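Local coordinates for AtRbcX1 (Arabidopsis thaliana, PDB 4GR2), which acts as a homodimeric chaperone of the RbcX family in the assembly of Rubisco in the chloroplast, at the interface of chains A and B. Residues are numbered along the deposited sequence; one frame, centred on the assembly and turned at random. Chains: chain A/B, AtRbcX1.

Contact 1: the interface of chains A and B. Residues chain A 29-30, 33-34; chain B 4-5.
The backbone carbonyl oxygen of B:Gly5 is gripped by two nitrogens of A:Arg29, which turns the NE side of its guanidinium towards it. NH2 of A:Arg29 donates at 2.7 Å to B:Gly5 O and lies in the plane of that carbonyl, whereas NE of A:Arg29, 2.9 Å from B:Gly5 O, stands above it. Sharing one acceptor bends both bonds, with 130° at the hydrogen for NE and 137° for NH2, and the oxygen is also tilted out of the guanidinium plane. The arginine chain, extended at chi2, bends at chi3 (85°), which swings the guanidinium round to the glycine. An alanine in place of A:Arg29 would remove both donors, would probably leave the B:Gly5 carbonyl without these partners, and is likely to let the N-terminal segment of chain B shift. The remaining contacts are mainly packing. The methyl CB of A:Ala33 touches the B:Pro4-B:Gly5 stretch, 3.7 Å from CA of B:Gly5 and 3.9 Å from CB of B:Pro4. Farther along the helix the amide end of A:Gln34 crosses the proline ring obliquely, its CD 4.0 Å from CG of B:Pro4. A:Ile30 meets the backbone instead, with CG1 3.4 Å from the carbonyl O of B:Pro4. The B residues belong to a loop at the N-terminal end of the modelled chain, which lies against one face of helix 11-38 of chain A.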
# COMPACT_ATOMS: atom_id res chain seq x y z
N ARG A 29 -15.00 -4.42 0.93
CA ARG A 29 -15.14 -5.17 2.18
C ARG A 29 -16.23 -4.56 3.05
O ARG A 29 -17.06 -5.28 3.57
CB ARG A 29 -13.80 -5.30 2.95
CG ARG A 29 -13.09 -6.62 2.65
CD ARG A 29 -11.78 -6.78 3.43
NE ARG A 29 -11.93 -7.32 4.79
CZ ARG A 29 -10.90 -7.67 5.57
NH1 ARG A 29 -9.65 -7.56 5.13
NH2 ARG A 29 -11.12 -8.14 6.80
N ILE A 30 -16.24 -3.23 3.18
CA ILE A 30 -17.30 -2.56 3.91
C ILE A 30 -18.68 -2.81 3.30
O ILE A 30 -19.64 -3.15 3.99
CB ILE A 30 -17.05 -1.05 3.94
CG1 ILE A 30 -15.90 -0.72 4.89
CG2 ILE A 30 -18.33 -0.30 4.30
CD1 ILE A 30 -15.36 0.70 4.74
N ALA A 33 -19.89 -6.46 3.83
CA ALA A 33 -20.35 -6.58 5.21
C ALA A 33 -21.73 -5.95 5.44
O ALA A 33 -22.60 -6.56 6.05
CB ALA A 33 -19.32 -5.96 6.16
N GLN A 34 -21.95 -4.74 4.93
CA GLN A 34 -23.25 -4.10 5.10
C GLN A 34 -24.35 -4.84 4.37
O GLN A 34 -25.47 -4.98 4.89
CB GLN A 34 -23.18 -2.62 4.68
CG GLN A 34 -22.11 -1.82 5.42
CD GLN A 34 -22.52 -1.42 6.84
OE1 GLN A 34 -23.07 -2.23 7.60
NE2 GLN A 34 -22.27 -0.17 7.20
N PRO B 4 -16.80 -1.91 9.21
CA PRO B 4 -17.48 -3.11 8.70
C PRO B 4 -16.58 -3.98 7.83
O PRO B 4 -15.92 -3.48 6.92
CB PRO B 4 -18.65 -2.53 7.89
CG PRO B 4 -18.96 -1.22 8.60
CD PRO B 4 -17.63 -0.69 9.05
N GLY B 5 -16.53 -5.28 8.13
CA GLY B 5 -15.77 -6.21 7.33
C GLY B 5 -14.33 -6.40 7.76
O GLY B 5 -13.61 -7.20 7.16

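Contact 2: the interface of chains A and B. Residues chain A 59, 62-63, 66, 80; chain B 111.
B:Leu111, on the long C-terminal helix 93-118 of one RbcX subunit, inserts its forked tip between helices 59-68 and 70-90 of the other, a helix-to-helix packing contact of the homodimer. Apolar contacts carry most of it. Its CG stands anti to the carbonyl carbon (chi1 -78°), which points the two methyls into chain A, with largely different neighbours. CD1 of B:Leu111 reaches deeper between the helices, 3.8 Å from CD2 of A:Leu80 on helix 70-90. The same methyl of B:Leu111 also lies 4.0 Å from CD1 of A:Leu62, an engineered residue at a natural cysteine position, whose side chain runs at about a right angle to that of B:Leu111. The second methyl, CD2 of B:Leu111, rests 3.8 Å from the CB methyl of A:Ala63, whose short side chain probably lets the leucine come close to helix 59-68. A:Met66 closes in nearer the base of B:Leu111, its SD 4.2 Å from CB of B:Leu111. Polar groups add contact without bonding. The A:Met66 chain bends at chi3 (81°), carrying its CE to 3.7 Å from the backbone O of B:Leu111. The first turn of helix 59-68 brings the backbone O of A:Asp59 to 3.7 Å from CD2 of B:Leu111, and the carboxylate carbon CG of A:Asp59 approaches CD1 of B:Leu111 at 4.1 Å. No hydrogen bond or salt bridge crosses this patch.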
# COMPACT_ATOMS: atom_id res chain seq x y z
N ASP A 59 -9.63 -0.26 -10.50
CA ASP A 59 -10.65 0.45 -11.26
C ASP A 59 -11.15 -0.38 -12.42
O ASP A 59 -12.29 -0.17 -12.87
CB ASP A 59 -10.14 1.81 -11.76
CG ASP A 59 -10.14 2.89 -10.67
OD1 ASP A 59 -10.46 2.62 -9.48
OD2 ASP A 59 -9.79 4.04 -11.03
N LEU A 62 -14.04 -2.22 -11.03
CA LEU A 62 -15.21 -1.38 -10.90
C LEU A 62 -15.89 -1.17 -12.25
O LEU A 62 -17.11 -1.19 -12.34
CB LEU A 62 -14.83 -0.03 -10.28
CG LEU A 62 -14.39 -0.16 -8.82
CD1 LEU A 62 -13.95 1.21 -8.29
CD2 LEU A 62 -15.54 -0.72 -8.01
N ALA A 63 -15.09 -0.93 -13.29
CA ALA A 63 -15.64 -0.67 -14.62
C ALA A 63 -16.40 -1.89 -15.16
O ALA A 63 -17.45 -1.76 -15.75
CB ALA A 63 -14.49 -0.23 -15.60
N MET A 66 -19.73 -2.13 -13.08
CA MET A 66 -20.70 -1.16 -13.63
C MET A 66 -21.48 -1.65 -14.86
O MET A 66 -22.67 -1.38 -15.01
CB MET A 66 -19.96 0.12 -14.05
CG MET A 66 -19.48 0.95 -12.88
SD MET A 66 -18.39 2.29 -13.40
CE MET A 66 -19.64 3.48 -13.90
N LEU A 80 -18.32 3.04 -4.96
CA LEU A 80 -17.62 4.29 -5.26
C LEU A 80 -17.90 5.33 -4.18
O LEU A 80 -16.99 6.06 -3.73
CB LEU A 80 -18.04 4.79 -6.64
CG LEU A 80 -17.45 4.02 -7.83
CD1 LEU A 80 -18.14 4.44 -9.12
CD2 LEU A 80 -15.93 4.25 -7.93
N LEU B 111 -14.36 7.00 -14.26
CA LEU B 111 -15.24 5.82 -14.37
C LEU B 111 -16.64 6.18 -14.87
O LEU B 111 -17.17 5.53 -15.77
CB LEU B 111 -15.34 5.10 -13.03
CG LEU B 111 -14.11 4.24 -12.71
CD1 LEU B 111 -14.06 3.91 -11.24
CD2 LEU B 111 -14.20 2.97 -13.56

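Contact 1 and contact 2 have centres about 18 Å apart and share no residue or helix. Chain A supplies helix 11-38 to contact 1, and helices 59-68 and 70-90 to contact 2. Chain B reaches it from both ends of its sequence, with the N-terminal loop in contact 1 and helix 93-118 in contact 2. Chain B thus holds chain A at separate places, by backbone-directed hydrogen bonds at one and apolar packing at the other. Contact 2 has its twin across the two-fold; contact 1 would be expected to recur, but the matching N-terminal residues of chain A are not modelled. Together they probably help keep the chaperone dimeric.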